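Local coordinates for protein amidohydrolase (Brucella melitensis biovar Abortus, PDB 4F0L) that is a metal-dependent hydrolase of the amidohydrolase family, probably acting as a deaminase, with a single iron ion bound in its barrel, at residues 160-172 / 185-199. Sequence-based numbering, arbitrary orientation.
Sequences GLTLLPVFYAHSG and FINDPERFARLIEGC
Phe167 and Phe192 form a T-shaped pair, with the edge of Phe167 toward the face of Phe192. The planes stand at 87° and the centroids are 5.6 Å apart. CB of Phe167 also makes a CH-pi contact over the centre of the Phe192 ring. With CG of Phe167 anti to the backbone N, its CD1 edge reaches CG of Phe192. Phe185 and Tyr168 make a second edge-to-face pair, more tilted, with Tyr168 offering its face.

Apolar contacts continue along the helix. CD1 of Ile196 touches CG of Pro165 at 3.5 Å, the two side chains crossing at about a right angle. SG of Cys199 packs against the same CG and against CD2 of Leu163.

The axes of strand 160-167 and of the 189-199 part of helix 189-203 run antiparallel, at 171°. They are a strand and the following helix of the amidohydrolase TIM barrel, and the helix covers the outer side of the strand. The side chain of Val166 points away from the helix and lies about 6 Å from that of the iron ligand His67 and about 7 Å from that of His241.

One direct backbone bond and a water join the strand end and the loop before the helix. Asn187 N donates to Tyr168 O at 3.1 Å, with an angle of 159° at the hydrogen. The water is gripped by four bonds: it donates to Val166 O and Phe185 O and accepts from Tyr168 N and Asn187 ND2. Within 185-199, Arg191 NE donates to Asn187 OD1 at 2.9 Å, in the carbonyl plane, and helps fix that amide. Asp188 N-caps the helix, its OD1 accepting from Arg191 N.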
ATOM      1  N   GLY B 160      -1.049  23.847  -6.747  1.00 13.84           N
ATOM      2  CA  GLY B 160      -0.935  24.224  -8.173  1.00 14.25           C
ATOM      3  C   GLY B 160      -2.062  23.544  -8.920  1.00 14.15           C
ATOM      4  O   GLY B 160      -2.463  22.465  -8.539  1.00 13.81           O
ATOM      5  N   LEU B 161      -2.590  24.179  -9.957  1.00 14.47           N
ATOM      6  CA  LEU B 161      -3.763  23.643 -10.675  1.00 14.11           C
ATOM      7  C   LEU B 161      -3.561  23.643 -12.191  1.00 14.42           C
ATOM      8  O   LEU B 161      -3.338  24.684 -12.804  1.00 14.87           O
ATOM      9  CB  LEU B 161      -5.010  24.480 -10.338  1.00 14.08           C
ATOM     10  CG  LEU B 161      -6.338  24.082 -11.020  1.00 14.02           C
ATOM     11  CD1 LEU B 161      -6.734  22.639 -10.713  1.00 13.04           C
ATOM     12  CD2 LEU B 161      -7.443  25.054 -10.578  1.00 14.23           C
ATOM     13  N   THR B 162      -3.625  22.465 -12.772  1.00 13.73           N
ATOM     14  CA  THR B 162      -3.926  22.316 -14.162  1.00 14.18           C
ATOM     15  C   THR B 162      -5.356  21.830 -14.262  1.00 13.90           C
ATOM     16  O   THR B 162      -5.668  20.672 -13.970  1.00 14.50           O
ATOM     17  CB  THR B 162      -2.949  21.355 -14.850  1.00 13.87           C
ATOM     18  OG1 THR B 162      -1.633  21.910 -14.783  1.00 13.88           O
ATOM     19  CG2 THR B 162      -3.349  21.116 -16.279  1.00 13.76           C
ATOM     20  N   LEU B 163      -6.233  22.714 -14.683  1.00 14.22           N
ATOM     21  CA  LEU B 163      -7.656  22.436 -14.715  1.00 14.38           C
ATOM     22  C   LEU B 163      -8.024  21.916 -16.087  1.00 15.16           C
ATOM     23  O   LEU B 163      -7.666  22.520 -17.099  1.00 15.81           O
ATOM     24  CB  LEU B 163      -8.451  23.696 -14.390  1.00 14.74           C
ATOM     25  CG  LEU B 163      -9.975  23.647 -14.431  1.00 14.21           C
ATOM     26  CD1 LEU B 163     -10.512  22.776 -13.290  1.00 13.10           C
ATOM     27  CD2 LEU B 163     -10.488  25.081 -14.330  1.00 14.70           C
ATOM     28  N   LEU B 164      -8.716  20.775 -16.109  1.00 15.36           N
ATOM     29  CA  LEU B 164      -9.011  20.060 -17.347  1.00 15.56           C
ATOM     30  C   LEU B 164     -10.534  19.771 -17.420  1.00 15.93           C
ATOM     31  O   LEU B 164     -10.994  18.667 -17.097  1.00 15.82           O
ATOM     32  CB  LEU B 164      -8.206  18.756 -17.372  1.00 15.05           C
ATOM     33  CG  LEU B 164      -6.676  18.914 -17.290  1.00 15.32           C
ATOM     34  CD1 LEU B 164      -6.040  17.570 -16.940  1.00 15.09           C
ATOM     35  CD2 LEU B 164      -6.051  19.504 -18.554  1.00 15.97           C
ATOM     36  N   PRO B 165     -11.322  20.786 -17.754  1.00 16.20           N
ATOM     37  CA  PRO B 165     -12.769  20.566 -17.845  1.00 16.63           C
ATOM     38  C   PRO B 165     -13.060  19.496 -18.879  1.00 17.63           C
ATOM     39  O   PRO B 165     -12.486  19.520 -19.974  1.00 20.01           O
ATOM     40  CB  PRO B 165     -13.297  21.933 -18.310  1.00 17.00           C
ATOM     41  CG  PRO B 165     -12.271  22.911 -17.824  1.00 16.66           C
ATOM     42  CD  PRO B 165     -10.984  22.180 -18.082  1.00 16.51           C
ATOM     43  N   VAL B 166     -13.959  18.590 -18.534  1.00 17.98           N
ATOM     44  CA  VAL B 166     -14.257  17.413 -19.330  1.00 17.99           C
ATOM     45  C   VAL B 166     -15.431  17.631 -20.329  1.00 19.40           C
ATOM     46  O   VAL B 166     -16.517  18.204 -19.993  1.00 19.67           O
ATOM     47  CB  VAL B 166     -14.604  16.240 -18.402  1.00 17.55           C
ATOM     48  CG1 VAL B 166     -15.048  14.994 -19.196  1.00 17.00           C
ATOM     49  CG2 VAL B 166     -13.399  15.893 -17.521  1.00 16.43           C
ATOM     50  N   PHE B 167     -15.184  17.205 -21.555  1.00 19.56           N
ATOM     51  CA  PHE B 167     -16.216  17.181 -22.561  1.00 21.21           C
ATOM     52  C   PHE B 167     -16.815  15.793 -22.569  1.00 22.27           C
ATOM     53  O   PHE B 167     -16.095  14.808 -22.754  1.00 22.77           O
ATOM     54  CB  PHE B 167     -15.701  17.528 -23.965  1.00 21.82           C
ATOM     55  CG  PHE B 167     -16.798  17.484 -24.986  1.00 22.57           C
ATOM     56  CD1 PHE B 167     -17.680  18.541 -25.109  1.00 23.15           C
ATOM     57  CD2 PHE B 167     -17.038  16.324 -25.702  1.00 23.33           C
ATOM     58  CE1 PHE B 167     -18.744  18.483 -25.993  1.00 23.88           C
ATOM     59  CE2 PHE B 167     -18.095  16.243 -26.577  1.00 24.17           C
ATOM     60  CZ  PHE B 167     -18.953  17.333 -26.727  1.00 24.87           C
ATOM     61  N   TYR B 168     -18.133  15.731 -22.410  1.00 24.48           N
ATOM     62  CA  TYR B 168     -18.892  14.472 -22.296  1.00 25.81           C
ATOM     63  C   TYR B 168     -20.267  14.673 -22.926  1.00 25.86           C
ATOM     64  O   TYR B 168     -20.999  15.575 -22.541  1.00 25.20           O
ATOM     65  CB  TYR B 168     -19.071  14.155 -20.812  1.00 27.69           C
ATOM     66  CG  TYR B 168     -19.485  12.745 -20.432  1.00 30.20           C
ATOM     67  CD1 TYR B 168     -20.645  12.157 -20.916  1.00 33.33           C
ATOM     68  CD2 TYR B 168     -18.729  12.025 -19.529  1.00 32.84           C
ATOM     69  CE1 TYR B 168     -21.015  10.869 -20.539  1.00 34.60           C
ATOM     70  CE2 TYR B 168     -19.093  10.755 -19.157  1.00 35.04           C
ATOM     71  CZ  TYR B 168     -20.223  10.194 -19.672  1.00 34.89           C
ATOM     72  OH  TYR B 168     -20.545   8.934 -19.252  1.00 43.81           O
ATOM     73  N   ALA B 169     -20.623  13.840 -23.896  1.00 25.86           N
ATOM     74  CA  ALA B 169     -21.905  14.005 -24.599  1.00 26.67           C
ATOM     75  C   ALA B 169     -22.683  12.707 -24.883  1.00 26.37           C
ATOM     76  O   ALA B 169     -23.822  12.785 -25.296  1.00 26.66           O
ATOM     77  CB  ALA B 169     -21.670  14.752 -25.904  1.00 25.93           C
ATOM     78  N   HIS B 170     -22.074  11.539 -24.681  1.00 26.53           N
ATOM     79  CA  HIS B 170     -22.654  10.263 -25.114  1.00 27.78           C
ATOM     80  C   HIS B 170     -22.374   9.130 -24.172  1.00 29.28           C
ATOM     81  O   HIS B 170     -21.396   9.155 -23.399  1.00 27.50           O
ATOM     82  CB  HIS B 170     -22.124   9.932 -26.500  1.00 28.00           C
ATOM     83  CG  HIS B 170     -22.366  11.029 -27.479  1.00 27.51           C
ATOM     84  ND1 HIS B 170     -23.573  11.262 -28.008  1.00 27.59           N
ATOM     85  CD2 HIS B 170     -21.536  12.031 -27.944  1.00 26.82           C
ATOM     86  CE1 HIS B 170     -23.515  12.316 -28.799  1.00 27.24           C
ATOM     87  NE2 HIS B 170     -22.267  12.803 -28.751  1.00 27.10           N
ATOM     88  N   SER B 171     -23.255   8.141 -24.206  1.00 30.97           N
ATOM     89  CA  SER B 171     -23.172   7.007 -23.316  1.00 34.66           C
ATOM     90  C   SER B 171     -22.581   5.763 -23.995  1.00 35.82           C
ATOM     91  O   SER B 171     -22.555   4.716 -23.392  1.00 37.32           O
ATOM     92  CB  SER B 171     -24.563   6.669 -22.781  1.00 36.94           C
ATOM     93  OG  SER B 171     -25.386   6.215 -23.853  1.00 41.95           O
ATOM     94  N   GLY B 172     -22.114   5.875 -25.233  1.00 35.88           N
ATOM     95  CA  GLY B 172     -21.529   4.714 -25.914  1.00 35.81           C
ATOM     96  C   GLY B 172     -20.942   5.012 -27.273  1.00 35.91           C
ATOM     97  O   GLY B 172     -21.275   6.049 -27.856  1.00 33.24           O
ATOM     98  N   PHE B 185     -23.013  16.116 -16.399  1.00 22.53           N
ATOM     99  CA  PHE B 185     -21.692  16.037 -17.050  1.00 21.57           C
ATOM    100  C   PHE B 185     -21.734  16.565 -18.466  1.00 21.80           C
ATOM    101  O   PHE B 185     -20.691  16.835 -19.056  1.00 21.30           O
ATOM    102  CB  PHE B 185     -21.190  14.587 -17.141  1.00 21.54           C
ATOM    103  CG  PHE B 185     -21.281  13.788 -15.854  1.00 21.51           C
ATOM    104  CD1 PHE B 185     -21.243  14.394 -14.619  1.00 21.29           C
ATOM    105  CD2 PHE B 185     -21.407  12.399 -15.916  1.00 22.89           C
ATOM    106  CE1 PHE B 185     -21.332  13.659 -13.459  1.00 21.50           C
ATOM    107  CE2 PHE B 185     -21.507  11.641 -14.758  1.00 23.40           C
ATOM    108  CZ  PHE B 185     -21.474  12.279 -13.531  1.00 22.70           C
ATOM    109  N   ILE B 186     -22.939  16.691 -19.005  1.00 22.14           N
ATOM    110  CA  ILE B 186     -23.178  16.818 -20.441  1.00 22.65           C
ATOM    111  C   ILE B 186     -22.933  18.237 -20.937  1.00 21.72           C
ATOM    112  O   ILE B 186     -23.323  19.194 -20.290  1.00 22.57           O
ATOM    113  CB  ILE B 186     -24.662  16.436 -20.754  1.00 24.40           C
ATOM    114  CG1 ILE B 186     -24.919  14.973 -20.449  1.00 25.27           C
ATOM    115  CG2 ILE B 186     -25.084  16.760 -22.191  1.00 25.03           C
ATOM    116  CD1 ILE B 186     -26.373  14.579 -20.675  1.00 26.53           C
ATOM    117  N   ASN B 187     -22.285  18.358 -22.085  1.00 20.77           N
ATOM    118  CA  ASN B 187     -22.278  19.600 -22.849  1.00 21.06           C
ATOM    119  C   ASN B 187     -22.264  19.275 -24.321  1.00 21.97           C
ATOM    120  O   ASN B 187     -21.843  18.180 -24.713  1.00 21.69           O
ATOM    121  CB  ASN B 187     -21.043  20.462 -22.549  1.00 19.93           C
ATOM    122  CG  ASN B 187     -21.100  21.106 -21.206  1.00 19.61           C
ATOM    123  OD1 ASN B 187     -21.945  21.974 -20.963  1.00 19.76           O
ATOM    124  ND2 ASN B 187     -20.165  20.724 -20.312  1.00 19.18           N
ATOM    125  N   ASP B 188     -22.677  20.240 -25.145  1.00 23.29           N
ATOM    126  CA  ASP B 188     -22.338  20.215 -26.568  1.00 24.54           C
ATOM    127  C   ASP B 188     -21.107  21.110 -26.786  1.00 24.86           C
ATOM    128  O   ASP B 188     -20.672  21.803 -25.844  1.00 22.92           O
ATOM    129  CB  ASP B 188     -23.545  20.584 -27.453  1.00 25.59           C
ATOM    130  CG  ASP B 188     -24.027  22.019 -27.266  1.00 26.82           C
ATOM    131  OD1 ASP B 188     -23.305  22.869 -26.714  1.00 26.95           O
ATOM    132  OD2 ASP B 188     -25.137  22.321 -27.735  1.00 26.49           O
ATOM    133  N   PRO B 189     -20.511  21.073 -27.998  1.00 25.56           N
ATOM    134  CA  PRO B 189     -19.208  21.748 -28.132  1.00 26.29           C
ATOM    135  C   PRO B 189     -19.328  23.256 -27.909  1.00 27.48           C
ATOM    136  O   PRO B 189     -18.418  23.874 -27.355  1.00 26.86           O
ATOM    137  CB  PRO B 189     -18.795  21.424 -29.565  1.00 26.71           C
ATOM    138  CG  PRO B 189     -19.451  20.109 -29.835  1.00 27.00           C
ATOM    139  CD  PRO B 189     -20.798  20.234 -29.175  1.00 26.48           C
ATOM    140  N   GLU B 190     -20.469  23.814 -28.291  1.00 28.38           N
ATOM    141  CA  GLU B 190     -20.698  25.221 -28.104  1.00 30.97           C
ATOM    142  C   GLU B 190     -20.757  25.592 -26.611  1.00 29.19           C
ATOM    143  O   GLU B 190     -20.088  26.533 -26.178  1.00 26.48           O
ATOM    144  CB  GLU B 190     -21.992  25.646 -28.800  1.00 34.76           C
ATOM    145  CG  GLU B 190     -22.217  27.152 -28.794  1.00 38.33           C
ATOM    146  CD  GLU B 190     -22.966  27.651 -27.561  1.00 42.13           C
ATOM    147  OE1 GLU B 190     -23.568  26.826 -26.802  1.00 41.10           O
ATOM    148  OE2 GLU B 190     -22.936  28.896 -27.339  1.00 46.63           O
ATOM    149  N   ARG B 191     -21.579  24.876 -25.838  1.00 26.51           N
ATOM    150  CA  ARG B 191     -21.682  25.193 -24.417  1.00 25.35           C
ATOM    151  C   ARG B 191     -20.378  24.865 -23.695  1.00 23.73           C
ATOM    152  O   ARG B 191     -20.010  25.552 -22.735  1.00 22.39           O
ATOM    153  CB  ARG B 191     -22.847  24.479 -23.747  1.00 25.42           C
ATOM    154  CG  ARG B 191     -23.110  24.979 -22.332  1.00 26.24           C
ATOM    155  CD  ARG B 191     -24.488  24.548 -21.840  1.00 27.01           C
ATOM    156  NE  ARG B 191     -24.502  23.127 -21.512  1.00 28.29           N
ATOM    157  CZ  ARG B 191     -25.596  22.369 -21.418  1.00 28.86           C
ATOM    158  NH1 ARG B 191     -26.793  22.883 -21.659  1.00 29.99           N
ATOM    159  NH2 ARG B 191     -25.484  21.074 -21.113  1.00 27.95           N
ATOM    160  N   PHE B 192     -19.659  23.854 -24.192  1.00 22.47           N
ATOM    161  CA  PHE B 192     -18.341  23.540 -23.664  1.00 21.43           C
ATOM    162  C   PHE B 192     -17.339  24.688 -23.875  1.00 21.45           C
ATOM    163  O   PHE B 192     -16.595  25.009 -22.940  1.00 20.10           O
ATOM    164  CB  PHE B 192     -17.786  22.226 -24.250  1.00 21.04           C
ATOM    165  CG  PHE B 192     -16.474  21.812 -23.653  1.00 19.80           C
ATOM    166  CD1 PHE B 192     -16.422  21.216 -22.394  1.00 19.45           C
ATOM    167  CD2 PHE B 192     -15.285  22.035 -24.322  1.00 19.99           C
ATOM    168  CE1 PHE B 192     -15.203  20.850 -21.819  1.00 18.96           C
ATOM    169  CE2 PHE B 192     -14.061  21.664 -23.749  1.00 19.11           C
ATOM    170  CZ  PHE B 192     -14.025  21.080 -22.498  1.00 18.28           C
ATOM    171  N   ALA B 193     -17.283  25.260 -25.091  1.00 21.85           N
ATOM    172  CA  ALA B 193     -16.383  26.416 -25.344  1.00 22.18           C
ATOM    173  C   ALA B 193     -16.712  27.568 -24.372  1.00 22.72           C
ATOM    174  O   ALA B 193     -15.820  28.188 -23.799  1.00 22.59           O
ATOM    175  CB  ALA B 193     -16.456  26.907 -26.805  1.00 23.30           C
ATOM    176  N   ARG B 194     -17.989  27.854 -24.179  1.00 23.69           N
ATOM    177  CA  ARG B 194     -18.384  28.897 -23.243  1.00 24.38           C
ATOM    178  C   ARG B 194     -17.940  28.560 -21.797  1.00 23.23           C
ATOM    179  O   ARG B 194     -17.529  29.421 -21.055  1.00 21.94           O
ATOM    180  CB  ARG B 194     -19.888  29.139 -23.322  1.00 26.28           C
ATOM    181  CG  ARG B 194     -20.323  29.945 -24.550  1.00 28.92           C
ATOM    182  CD  ARG B 194     -21.761  30.456 -24.426  1.00 31.59           C
ATOM    183  NE  ARG B 194     -22.713  29.367 -24.617  1.00 33.10           N
ATOM    184  CZ  ARG B 194     -23.561  28.896 -23.691  1.00 35.95           C
ATOM    185  NH1 ARG B 194     -24.358  27.877 -24.018  1.00 36.24           N
ATOM    186  NH2 ARG B 194     -23.635  29.411 -22.452  1.00 35.86           N
ATOM    187  N   LEU B 195     -17.980  27.289 -21.420  1.00 22.93           N
ATOM    188  CA  LEU B 195     -17.536  26.886 -20.082  1.00 22.48           C
ATOM    189  C   LEU B 195     -16.026  27.091 -19.945  1.00 21.89           C
ATOM    190  O   LEU B 195     -15.555  27.637 -18.936  1.00 21.52           O
ATOM    191  CB  LEU B 195     -17.895  25.422 -19.842  1.00 23.19           C
ATOM    192  CG  LEU B 195     -17.377  24.780 -18.545  1.00 23.71           C
ATOM    193  CD1 LEU B 195     -18.136  25.330 -17.369  1.00 24.94           C
ATOM    194  CD2 LEU B 195     -17.531  23.284 -18.650  1.00 24.32           C
ATOM    195  N   ILE B 196     -15.276  26.676 -20.965  1.00 20.99           N
ATOM    196  CA  ILE B 196     -13.840  26.902 -21.004  1.00 21.15           C
ATOM    197  C   ILE B 196     -13.512  28.405 -20.874  1.00 22.42           C
ATOM    198  O   ILE B 196     -12.617  28.776 -20.136  1.00 22.14           O
ATOM    199  CB  ILE B 196     -13.218  26.324 -22.295  1.00 21.36           C
ATOM    200  CG1 ILE B 196     -13.127  24.785 -22.220  1.00 20.60           C
ATOM    201  CG2 ILE B 196     -11.845  26.918 -22.560  1.00 21.25           C
ATOM    202  CD1 ILE B 196     -12.245  24.238 -21.100  1.00 19.85           C
ATOM    203  N   GLU B 197     -14.279  29.257 -21.547  1.00 23.25           N
ATOM    204  CA  GLU B 197     -14.127  30.689 -21.408  1.00 25.31           C
ATOM    205  C   GLU B 197     -14.385  31.181 -19.963  1.00 24.46           C
ATOM    206  O   GLU B 197     -13.615  31.983 -19.447  1.00 24.44           O
ATOM    207  CB  GLU B 197     -15.022  31.424 -22.445  1.00 28.27           C
ATOM    208  CG  GLU B 197     -14.947  32.940 -22.408  1.00 29.52           C
ATOM    209  CD  GLU B 197     -13.545  33.479 -22.634  1.00 31.96           C
ATOM    210  OE1 GLU B 197     -12.691  32.803 -23.233  1.00 33.09           O
ATOM    211  OE2 GLU B 197     -13.287  34.609 -22.193  1.00 34.40           O
ATOM    212  N   GLY B 198     -15.441  30.693 -19.313  1.00 23.53           N
ATOM    213  CA  GLY B 198     -15.669  30.987 -17.883  1.00 23.53           C
ATOM    214  C   GLY B 198     -14.491  30.563 -17.015  1.00 22.83           C
ATOM    215  O   GLY B 198     -14.041  31.318 -16.155  1.00 22.71           O
ATOM    216  N   CYS B 199     -13.929  29.388 -17.295  1.00 21.94           N
ATOM    217  CA  CYS B 199     -12.749  28.926 -16.559  1.00 21.48           C
ATOM    218  C   CYS B 199     -11.534  29.821 -16.773  1.00 22.37           C
ATOM    219  O   CYS B 199     -10.829  30.158 -15.824  1.00 22.23           O
ATOM    220  CB  CYS B 199     -12.378  27.496 -16.958  1.00 21.01           C
ATOM    221  SG  CYS B 199     -13.586  26.253 -16.524  1.00 20.28           S
TER
HETATM  222  O   HOH W   1     -19.116  18.166 -20.776  1.00 13.37           O